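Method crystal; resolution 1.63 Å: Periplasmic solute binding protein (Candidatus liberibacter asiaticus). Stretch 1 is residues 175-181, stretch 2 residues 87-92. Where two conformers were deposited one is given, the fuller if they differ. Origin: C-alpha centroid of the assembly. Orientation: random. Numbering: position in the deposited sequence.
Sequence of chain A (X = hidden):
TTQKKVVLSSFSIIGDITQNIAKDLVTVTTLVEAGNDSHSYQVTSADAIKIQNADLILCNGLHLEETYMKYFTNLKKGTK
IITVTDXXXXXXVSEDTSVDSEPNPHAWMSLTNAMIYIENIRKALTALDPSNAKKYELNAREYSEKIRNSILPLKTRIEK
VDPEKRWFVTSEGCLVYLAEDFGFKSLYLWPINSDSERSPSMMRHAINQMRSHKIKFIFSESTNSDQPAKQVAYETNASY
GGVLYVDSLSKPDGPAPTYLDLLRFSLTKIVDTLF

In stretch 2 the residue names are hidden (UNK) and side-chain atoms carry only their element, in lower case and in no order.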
# COMPACT_ATOMS: atom_id res chain seq x y z
N LEU A 175 7.57 -1.32 3.98
CA LEU A 175 6.95 -1.46 5.33
C LEU A 175 7.29 -0.31 6.23
O LEU A 175 7.03 -0.39 7.47
CB LEU A 175 7.32 -2.78 6.06
CG LEU A 175 6.88 -4.06 5.35
CD1 LEU A 175 7.28 -5.29 6.15
CD2 LEU A 175 5.41 -4.09 4.98
N VAL A 176 7.82 0.79 5.70
CA VAL A 176 8.28 1.87 6.58
C VAL A 176 7.11 2.48 7.37
O VAL A 176 7.31 2.86 8.54
CB VAL A 176 9.08 2.94 5.87
CG1 VAL A 176 10.33 2.31 5.26
CG2 VAL A 176 8.26 3.65 4.78
N TYR A 177 5.95 2.60 6.74
CA TYR A 177 4.75 3.06 7.47
C TYR A 177 4.20 2.06 8.48
O TYR A 177 3.71 2.49 9.58
CB TYR A 177 3.67 3.51 6.52
CG TYR A 177 4.07 4.73 5.69
CD1 TYR A 177 4.75 4.58 4.45
CD2 TYR A 177 3.78 6.02 6.11
CE1 TYR A 177 5.12 5.69 3.69
CE2 TYR A 177 4.14 7.12 5.36
CZ TYR A 177 4.81 6.96 4.12
OH TYR A 177 5.16 8.08 3.42
N LEU A 178 4.24 0.76 8.18
CA LEU A 178 3.92 -0.26 9.16
C LEU A 178 4.84 -0.17 10.39
O LEU A 178 4.41 -0.30 11.53
CB LEU A 178 3.99 -1.65 8.56
CG LEU A 178 3.36 -2.75 9.40
CD1 LEU A 178 1.88 -2.50 9.52
CD2 LEU A 178 3.63 -4.10 8.81
N ALA A 179 6.16 -0.05 10.15
CA ALA A 179 7.13 0.07 11.20
C ALA A 179 6.81 1.26 12.12
O ALA A 179 6.86 1.15 13.35
CB ALA A 179 8.55 0.24 10.60
N GLU A 180 6.45 2.40 11.53
CA GLU A 180 6.14 3.61 12.30
C GLU A 180 4.83 3.45 13.09
O GLU A 180 4.71 3.96 14.19
CB GLU A 180 6.08 4.83 11.36
CG GLU A 180 5.99 6.19 12.07
CD GLU A 180 4.57 6.59 12.43
OE1 GLU A 180 3.65 5.97 11.92
OE2 GLU A 180 4.41 7.46 13.32
N ASP A 181 3.89 2.71 12.54
CA ASP A 181 2.54 2.50 13.17
C ASP A 181 2.69 1.54 14.35
O ASP A 181 2.08 1.73 15.39
CB ASP A 181 1.60 1.95 12.15
CG ASP A 181 0.13 1.91 12.58
OD1 ASP A 181 -0.23 2.67 13.41
OD2 ASP A 181 -0.67 1.32 11.86
N UNK A 87 -3.26 14.11 5.27
CA UNK A 87 -3.22 13.85 6.73
C UNK A 87 -2.20 12.82 7.19
O UNK A 87 -2.11 12.53 8.41
N UNK A 88 -1.49 12.18 6.24
CA UNK A 88 -0.50 11.18 6.62
C UNK A 88 0.85 11.89 6.54
O UNK A 88 1.24 12.33 5.47
c UNK A 88 0.65 9.03 6.03
c UNK A 88 -0.52 9.95 5.73
c UNK A 88 -2.18 8.02 5.03
c UNK A 88 -1.87 9.21 5.92
N UNK A 89 1.60 11.91 7.63
CA UNK A 89 2.91 12.51 7.61
C UNK A 89 3.84 11.64 6.77
O UNK A 89 3.95 10.41 7.00
c UNK A 89 3.42 12.58 9.06
n UNK A 89 5.74 12.65 9.74
o UNK A 89 4.80 14.37 8.76
c UNK A 89 4.72 13.29 9.19
N UNK A 90 4.44 12.23 5.74
CA UNK A 90 5.27 11.38 4.87
C UNK A 90 6.56 10.91 5.51
O UNK A 90 7.15 11.63 6.33
c UNK A 90 5.59 12.27 3.66
c UNK A 90 4.33 13.62 5.28
c UNK A 90 5.18 13.65 4.05
N UNK A 91 6.96 9.71 5.12
CA UNK A 91 8.25 9.16 5.43
C UNK A 91 9.10 9.18 4.18
O UNK A 91 8.63 8.79 3.11
c UNK A 91 9.46 7.07 6.13
c UNK A 91 8.12 7.72 5.94
c UNK A 91 7.33 7.70 7.26
c UNK A 91 7.09 6.28 7.75
N UNK A 92 10.27 9.77 4.31
CA UNK A 92 11.16 10.00 3.17
C UNK A 92 11.86 8.77 2.70
O UNK A 92 11.93 7.75 3.42

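Position 87 carries no side-chain atoms; its backbone ends at N, CA, C and O, and nothing of it touches stretch 1. The backbone angles, phi 94° and psi -4°, are the telling feature, since a CB here would be jammed against the carbonyl O of the preceding residue. The local fold by itself therefore calls for glycine, and this is Gly-87.

Position 88 has four side-chain carbons and no heteroatom. The chain forks at its first carbon, one arm being a single carbon and the other two carbons long. The CA-to-CB bond points toward the helix, and the short arm packs against Tyr-177. The pattern is that of isoleucine: CG2 of Ile-88 lies 4.0 Å from Tyr-177 CE2. With chi1 in m and chi2 in t, the residue is buried, and its purely apolar side chain suits that setting as it packs obliquely against the tyrosine ring.

Position 89 has two side-chain carbons, the second bearing one oxygen and one nitrogen. Its part in the contact is played by the backbone, whose O lies 3.7 Å from Tyr-177 CE2, at the edge of the ring and near its plane. A carboxamide one methylene from the backbone means asparagine. The CA-to-CB bond of Asn-89 points sideways to stretch 1; its ND2 comes no closer than 6.4 Å, to Glu-180 OE2, and a polar amide is at ease in this exposed place.

At position 90 three side-chain carbons close a ring onto the backbone N. CB is directed away from the helix, yet CA lies 3.6 Å from Tyr-177 OH, again near the ring plane. The closed ring identifies Pro-90. It restricts phi, here -70°, and so favours the extended course of the loop past the tyrosine; lacking an amide hydrogen, the residue has no backbone N-H to offer as a donor.

Position 91 again shows four carbons, forked at the first with one arm two carbons long. The CA-to-CB bond points toward stretch 1, the end of the long arm sits over one face of the Tyr-177 ring, and the backbone N is bonded to Tyr-177 OH. This is Ile-91, with the largest covered area of the loop residues. Its CD1 is 3.9 Å from the Tyr-177 ring centroid and 19° off the normal, a CH-pi contact. The same CD1 approaches Val-176 O at 3.5 Å and Glu-180 CB at 4.0 Å. The longer arm thus reaches the tyrosine ring and the valine carbonyl, and CG2 adds an apolar contact with Val-176 CG2 at 3.9 Å.

Position 92 has no side-chain atoms and makes no contact with stretch 1. It is Gly-92; a CB would have room here and would point away, so this contact does not itself demand glycine.

The contact is built around Tyr-177 and Ile-91. The CA-to-CB bond of Tyr-177 points sideways to the loop, but the end of its side chain comes nearer, and Ile-91 N donates a nearly straight hydrogen bond to Tyr-177 OH (3.0 Å, 177°). That bond anchors the hydroxyl to the loop backbone while the Ile-91 side chain covers a ring face, so polar and apolar contacts reinforce each other.

Stretch 2 (87-92) GINPIG
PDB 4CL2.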